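Local coordinates for protein Niban 2 (Homo sapiens, PDB 7CTP), which may help to suppress apoptosis and to promote melanoma cell invasion, as a membrane- and cytosol-associated PH-domain protein of the Niban family, at residues 349-352 with 353-357; 406-409 with 410-413; 426-429 with 430-433. All coordinates share one frame; numbering follows the deposited sequence.

Contact 1 of 3, residues 349-352 with 353-357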
loop_
_atom_site.group_PDB
_atom_site.type_symbol
_atom_site.label_atom_id
_atom_site.label_comp_id
_atom_site.label_asym_id
_atom_site.label_seq_id
_atom_site.Cartn_x
_atom_site.Cartn_y
_atom_site.Cartn_z
ATOM N N LEU A 349 7.601 -16.034 3.898
ATOM C CA LEU A 349 6.364 -15.302 3.650
ATOM C C LEU A 349 5.135 -16.136 3.979
ATOM O O LEU A 349 4.114 -15.604 4.434
ATOM C CB LEU A 349 6.307 -14.878 2.189
ATOM C CG LEU A 349 5.259 -13.840 1.816
ATOM C CD1 LEU A 349 5.586 -12.497 2.455
ATOM C CD2 LEU A 349 5.200 -13.732 0.309
ATOM N N MET A 350 5.220 -17.442 3.745
ATOM C CA MET A 350 4.044 -18.295 3.809
ATOM C C MET A 350 3.537 -18.457 5.232
ATOM O O MET A 350 2.324 -18.432 5.479
ATOM C CB MET A 350 4.379 -19.652 3.223
ATOM C CG MET A 350 5.413 -20.477 3.918
ATOM S SD MET A 350 5.140 -22.262 3.845
ATOM C CE MET A 350 3.874 -22.462 5.098
ATOM N N VAL A 351 4.450 -18.638 6.173
ATOM C CA VAL A 351 4.096 -19.038 7.529
ATOM C C VAL A 351 3.251 -17.952 8.190
ATOM O O VAL A 351 2.109 -18.241 8.582
ATOM C CB VAL A 351 5.354 -19.392 8.341
ATOM C CG1 VAL A 351 4.983 -19.672 9.796
ATOM C CG2 VAL A 351 6.034 -20.602 7.725
ATOM N N PRO A 352 3.724 -16.703 8.320
ATOM C CA PRO A 352 2.868 -15.704 8.975
ATOM C C PRO A 352 1.612 -15.388 8.179
ATOM O O PRO A 352 0.545 -15.199 8.773
ATOM C CB PRO A 352 3.787 -14.481 9.102
ATOM C CG PRO A 352 4.777 -14.653 8.004
ATOM C CD PRO A 352 5.020 -16.117 7.926
ATOM N N THR A 353 1.717 -15.334 6.848
ATOM C CA THR A 353 0.554 -15.031 6.017
ATOM C C THR A 353 -0.549 -16.056 6.223
ATOM O O THR A 353 -1.727 -15.702 6.355
ATOM C CB THR A 353 0.945 -14.989 4.538
ATOM O OG1 THR A 353 1.984 -14.022 4.330
ATOM C CG2 THR A 353 -0.273 -14.615 3.686
ATOM N N SER A 354 -0.186 -17.339 6.216
ATOM C CA SER A 354 -1.179 -18.395 6.368
ATOM C C SER A 354 -1.754 -18.412 7.777
ATOM O O SER A 354 -2.951 -18.666 7.959
ATOM C CB SER A 354 -0.565 -19.742 6.004
ATOM O OG SER A 354 -0.191 -19.743 4.632
ATOM N N GLN A 355 -0.922 -18.138 8.788
ATOM C CA GLN A 355 -1.449 -17.973 10.140
ATOM C C GLN A 355 -2.473 -16.849 10.187
ATOM O O GLN A 355 -3.509 -16.969 10.852
ATOM C CB GLN A 355 -0.310 -17.705 11.122
ATOM C CG GLN A 355 0.559 -18.915 11.389
ATOM C CD GLN A 355 1.747 -18.594 12.265
ATOM O OE1 GLN A 355 2.055 -17.431 12.508
ATOM N NE2 GLN A 355 2.423 -19.630 12.743
ATOM N N GLY A 356 -2.206 -15.751 9.480
ATOM C CA GLY A 356 -3.129 -14.628 9.504
ATOM C C GLY A 356 -4.464 -14.950 8.860
ATOM O O GLY A 356 -5.523 -14.589 9.382
ATOM N N PHE A 357 -4.435 -15.637 7.716
ATOM C CA PHE A 357 -5.684 -15.994 7.047
ATOM C C PHE A 357 -6.473 -17.004 7.870
ATOM O O PHE A 357 -7.706 -16.943 7.928
ATOM C CB PHE A 357 -5.395 -16.538 5.649
ATOM C CG PHE A 357 -5.219 -15.468 4.592
ATOM C CD1 PHE A 357 -4.078 -14.681 4.564
ATOM C CD2 PHE A 357 -6.190 -15.260 3.628
ATOM C CE1 PHE A 357 -3.912 -13.703 3.603
ATOM C CE2 PHE A 357 -6.030 -14.279 2.656
ATOM C CZ PHE A 357 -4.888 -13.504 2.645
#
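Leu349 and Thr353 meet across one turn of helix 342-378, at a proline kink marked by Pro352, whose nitrogen has no bond to the turn before. At this kinked turn a hydroxyl backs up a weak main-chain bond: Thr353 N is 3.4 Å from Leu349 O, while Thr353 OG1 donates to Leu349 O at 2.7 Å. The threonine hydroxyl reaches back because OG1 lies beside its own backbone N, anti to the carbonyl carbon (chi1 -57°). Leu349 crosses the threonine side chain at a slant, Leu349 CG lying 4.1 Å from Thr353 OG1, and the leucine continues into Phe491 and Ala494 of helix 464-511.

At Met350 the carbonyl is gripped twice by one residue. Ser354 N gives a full helical bond at 2.8 Å to Met350 O, and Ser354 OG adds a second at 3.0 Å to that same oxygen. The two donors arrive from opposite faces of the carbonyl plane. The serine hydroxyl also has a weak hydrogen bond with Arg487, a possible polarising influence on the pair.

Val351 turns to the exposed flank. Its carbonyl accepts from Gln355 N, and its side chain runs alongside that of Gln355, pointing the same way. There CG1 meets the amide end of the glutamine, Val351 CG1 lying 3.9 Å from Gln355 NE2.

Pro352 has no N-H to give, and here the helix bends. Its ring packs on Ser410 of the neighbouring loop, whereas Thr353 touches Met408 and Phe490, so the kinked turn is wedged between the loop and helix 464-511. After the weak Thr353 bond, full bonds run from Ser354 N onward; the third of them joins Gly356 N to Pro352 O at 2.9 Å, with an N-H...O angle of 149°.

Contact 2 of 3, residues 406-409 with 410-413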
loop_
_atom_site.group_PDB
_atom_site.type_symbol
_atom_site.label_atom_id
_atom_site.label_comp_id
_atom_site.label_asym_id
_atom_site.label_seq_id
_atom_site.Cartn_x
_atom_site.Cartn_y
_atom_site.Cartn_z
ATOM N N GLU A 406 -1.715 -9.102 13.690
ATOM C CA GLU A 406 -0.527 -9.391 14.494
ATOM C C GLU A 406 0.265 -10.580 13.959
ATOM O O GLU A 406 1.476 -10.671 14.197
ATOM C CB GLU A 406 -0.931 -9.650 15.950
ATOM C CG GLU A 406 0.248 -9.750 16.942
ATOM C CD GLU A 406 0.792 -11.168 17.104
ATOM O OE1 GLU A 406 0.137 -12.136 16.654
ATOM O OE2 GLU A 406 1.886 -11.310 17.695
ATOM N N LYS A 407 -0.390 -11.500 13.240
ATOM C CA LYS A 407 0.322 -12.668 12.721
ATOM C C LYS A 407 1.434 -12.272 11.759
ATOM O O LYS A 407 2.405 -13.020 11.592
ATOM C CB LYS A 407 -0.650 -13.633 12.036
ATOM C CG LYS A 407 -1.730 -14.199 12.946
ATOM C CD LYS A 407 -1.133 -14.993 14.109
ATOM C CE LYS A 407 -2.227 -15.782 14.831
ATOM N NZ LYS A 407 -1.794 -16.211 16.199
ATOM N N MET A 408 1.331 -11.098 11.131
ATOM C CA MET A 408 2.349 -10.687 10.167
ATOM C C MET A 408 3.571 -10.054 10.808
ATOM O O MET A 408 4.587 -9.902 10.127
ATOM C CB MET A 408 1.778 -9.695 9.147
ATOM C CG MET A 408 0.705 -10.261 8.242
ATOM S SD MET A 408 1.163 -11.800 7.432
ATOM C CE MET A 408 2.674 -11.345 6.585
ATOM N N GLU A 409 3.515 -9.681 12.087
ATOM C CA GLU A 409 4.635 -8.922 12.630
ATOM C C GLU A 409 5.875 -9.777 12.841
ATOM O O GLU A 409 6.961 -9.221 13.021
ATOM C CB GLU A 409 4.225 -8.204 13.916
ATOM C CG GLU A 409 3.374 -6.977 13.594
ATOM C CD GLU A 409 2.318 -6.685 14.625
ATOM O OE1 GLU A 409 1.220 -6.246 14.227
ATOM O OE2 GLU A 409 2.589 -6.858 15.831
ATOM N N SER A 410 5.756 -11.102 12.776
ATOM C CA SER A 410 6.941 -11.954 12.797
ATOM C C SER A 410 7.592 -12.109 11.424
ATOM O O SER A 410 8.620 -12.791 11.312
ATOM C CB SER A 410 6.591 -13.332 13.372
ATOM O OG SER A 410 5.663 -14.022 12.553
ATOM N N LEU A 411 7.035 -11.496 10.381
ATOM C CA LEU A 411 7.608 -11.633 9.047
ATOM C C LEU A 411 8.994 -11.017 8.999
ATOM O O LEU A 411 9.193 -9.882 9.441
ATOM C CB LEU A 411 6.717 -10.961 8.002
ATOM C CG LEU A 411 7.328 -10.936 6.597
ATOM C CD1 LEU A 411 7.543 -12.356 6.090
ATOM C CD2 LEU A 411 6.482 -10.130 5.627
ATOM N N ARG A 412 9.952 -11.771 8.462
ATOM C CA ARG A 412 11.287 -11.256 8.173
ATOM C C ARG A 412 11.766 -11.871 6.867
ATOM O O ARG A 412 11.906 -13.093 6.775
ATOM C CB ARG A 412 12.263 -11.558 9.316
ATOM C CG ARG A 412 11.962 -10.773 10.587
ATOM C CD ARG A 412 13.020 -10.957 11.668
ATOM N NE ARG A 412 14.276 -10.283 11.344
ATOM C CZ ARG A 412 15.331 -10.889 10.805
ATOM N NH1 ARG A 412 15.281 -12.187 10.533
ATOM N NH2 ARG A 412 16.435 -10.202 10.539
ATOM N N LEU A 413 12.010 -11.027 5.861
ATOM C CA LEU A 413 12.373 -11.471 4.519
ATOM C C LEU A 413 13.797 -11.045 4.206
ATOM O O LEU A 413 14.174 -9.897 4.466
ATOM C CB LEU A 413 11.431 -10.884 3.462
ATOM C CG LEU A 413 9.979 -11.352 3.393
ATOM C CD1 LEU A 413 9.159 -10.404 2.525
ATOM C CD2 LEU A 413 9.891 -12.776 2.863
HETATM O O HOH W 1 3.175 -14.738 13.210
#
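Ser410 meets the carbonyl of Lys407 through a water, a small example of solvent completing a turn where the regular helical bonds have lapsed. The water donates to Lys407 O at 2.5 Å and accepts from Ser410 OG at 2.7 Å, bridging two atoms that are themselves 3.5 Å apart. With chi1 at 64°, the serine hydroxyl sits between its own backbone N and carbonyl carbon, turned back to the water.

Leu411 closes a type I beta-turn over 408-411, which rounds off the helical backbone angles of 406-409: its N donates to Met408 O at 2.9 Å, an i to i+3 bond. The N-H is well aimed at 161°, yet it comes from above the carbonyl plane. The leucine side chain then runs beside that of Met408, both pointing the same way, and the methyl groups Met408 CE and Leu411 CD2 meet at 4.1 Å. Bends at chi2 and chi3 of the methionine bring CE round to the leucine.

Beyond this, Arg412 forms a cation-pi contact with Phe420, and Leu413 pairs through its backbone with Asp421. The buried Met408 and Leu413 each touch both helices 342-378 and 422-455, while Leu411 rests on Lys429 and Ser410 on Pro352.

Contact 3 of 3, residues 426-429 with 430-433; sequences SVFK and QRAQ
Val427 lays a methyl group over the guanidinium of Arg431, one turn further along helix 422-455, in a compact instance of i to i+4 packing on an alpha-helix. CG1 stands over the centre of one guanidinium face, with Val427 CG1 3.7 Å from Arg431 CZ. The two side chains run alongside each other in the same direction; CG1 is anti to the valine backbone N (chi1 165°), which sends it toward the arginine.

Phe428 crosses the same arginine obliquely, its ring plane 83° from that of the guanidinium, and Phe428 CE1 approaches Arg431 NH2 at 3.8 Å. The same nitrogen is hydrogen-bonded to Gln497 OE1, with Glu493 contributing a long, weak ion pair. The charged end is thus positioned by apolar groups of its own helix and polar groups of helix 464-511. This is the close-packed side: Phe428 rests on Ala494, and Ala432 on Phe490, where helix 464-511 covers them.

The other flank is looser and more polar. Ser426 and Gln430 are partly exposed and do not meet through their side chains; their link is the backbone bond from Gln430 N to Ser426 O at 3.2 Å. Their polar ends turn to other parts of the chain, Ser426 to Glu226, and Gln430 to Arg191 and Asn194.

Gln433 is buried and doubly engaged, its amide bonded to Arg191 and to the carbonyl of Tyr405. Its CG stands beside the backbone N (chi1 -66°), which puts Gln433 CG 3.1 Å from Lys429 O, the carbonyl that accepts from Gln433 N at 3.0 Å.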
loop_
_atom_site.group_PDB
_atom_site.type_symbol
_atom_site.label_atom_id
_atom_site.label_comp_id
_atom_site.label_asym_id
_atom_site.label_seq_id
_atom_site.Cartn_x
_atom_site.Cartn_y
_atom_site.Cartn_z
ATOM N N SER A 426 8.343 -4.625 5.101
ATOM C CA SER A 426 7.312 -3.640 5.419
ATOM C C SER A 426 6.172 -3.678 4.406
ATOM O O SER A 426 4.992 -3.760 4.777
ATOM C CB SER A 426 7.928 -2.243 5.474
ATOM O OG SER A 426 6.931 -1.270 5.706
ATOM N N VAL A 427 6.506 -3.599 3.116
ATOM C CA VAL A 427 5.476 -3.548 2.080
ATOM C C VAL A 427 4.617 -4.808 2.114
ATOM O O VAL A 427 3.385 -4.748 1.995
ATOM C CB VAL A 427 6.131 -3.340 0.703
ATOM C CG1 VAL A 427 5.140 -3.645 -0.410
ATOM C CG2 VAL A 427 6.654 -1.903 0.595
ATOM N N PHE A 428 5.243 -5.963 2.308
ATOM C CA PHE A 428 4.490 -7.205 2.189
ATOM C C PHE A 428 3.677 -7.509 3.439
ATOM O O PHE A 428 2.653 -8.192 3.349
ATOM C CB PHE A 428 5.448 -8.331 1.803
ATOM C CG PHE A 428 5.888 -8.237 0.370
ATOM C CD1 PHE A 428 4.936 -8.093 -0.635
ATOM C CD2 PHE A 428 7.222 -8.227 0.024
ATOM C CE1 PHE A 428 5.320 -7.977 -1.964
ATOM C CE2 PHE A 428 7.609 -8.107 -1.298
ATOM C CZ PHE A 428 6.661 -7.983 -2.288
ATOM N N LYS A 429 4.065 -6.970 4.595
ATOM C CA LYS A 429 3.162 -7.024 5.743
ATOM C C LYS A 429 1.919 -6.182 5.511
ATOM O O LYS A 429 0.808 -6.616 5.829
ATOM C CB LYS A 429 3.876 -6.575 7.016
ATOM C CG LYS A 429 5.057 -7.430 7.372
ATOM C CD LYS A 429 5.839 -6.904 8.568
ATOM C CE LYS A 429 5.078 -5.842 9.338
ATOM N NZ LYS A 429 5.901 -5.319 10.466
ATOM N N GLN A 430 2.091 -4.983 4.949
ATOM C CA GLN A 430 0.957 -4.112 4.662
ATOM C C GLN A 430 0.011 -4.765 3.662
ATOM O O GLN A 430 -1.209 -4.790 3.866
ATOM C CB GLN A 430 1.468 -2.760 4.157
ATOM C CG GLN A 430 0.523 -1.968 3.244
ATOM C CD GLN A 430 -0.390 -1.011 4.008
ATOM O OE1 GLN A 430 -0.018 -0.465 5.057
ATOM N NE2 GLN A 430 -1.576 -0.775 3.461
ATOM N N ARG A 431 0.563 -5.331 2.584
ATOM C CA ARG A 431 -0.286 -5.944 1.565
ATOM C C ARG A 431 -1.000 -7.172 2.112
ATOM O O ARG A 431 -2.194 -7.357 1.860
ATOM C CB ARG A 431 0.534 -6.302 0.328
ATOM C CG ARG A 431 1.195 -5.101 -0.325
ATOM C CD ARG A 431 1.123 -5.144 -1.839
ATOM N NE ARG A 431 1.788 -3.987 -2.435
ATOM C CZ ARG A 431 2.800 -4.070 -3.295
ATOM N NH1 ARG A 431 3.345 -2.961 -3.790
ATOM N NH2 ARG A 431 3.261 -5.263 -3.661
ATOM N N ALA A 432 -0.298 -8.006 2.883
ATOM C CA ALA A 432 -0.947 -9.184 3.466
ATOM C C ALA A 432 -2.110 -8.789 4.373
ATOM O O ALA A 432 -3.166 -9.437 4.363
ATOM C CB ALA A 432 0.071 -10.027 4.237
ATOM N N GLN A 433 -1.936 -7.729 5.167
ATOM C CA GLN A 433 -2.990 -7.316 6.090
ATOM C C GLN A 433 -4.193 -6.761 5.339
ATOM O O GLN A 433 -5.343 -7.009 5.724
ATOM C CB GLN A 433 -2.439 -6.297 7.085
ATOM C CG GLN A 433 -1.385 -6.911 7.997
ATOM C CD GLN A 433 -0.729 -5.916 8.931
ATOM O OE1 GLN A 433 -0.693 -4.714 8.666
ATOM N NE2 GLN A 433 -0.186 -6.425 10.038
#

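Overall arrangement
The three local contacts form one continuous packed patch, partly buried, in which the 406-413 loop packs against helices 342-378 and 422-455. It belongs to the helical part of the chain, distinct from the antiparallel sheet of the PH domain. Contacts 1 and 2 are the nearest pair, with centres about 8 Å apart, and Pro352 CB comes within 3.2 Å of Lys407 O. Contacts 2 and 3 have centres about 9 Å apart and meet where Leu411 CD2 lies 3.5 Å from Lys429 CG. Contacts 1 and 3, about 11 Å apart between centres, touch more lightly, through Leu349 CD1 and Phe428 CB at 4.2 Å. Met408 is the shared element, its CE methyl reaching both Thr353 and Ala432.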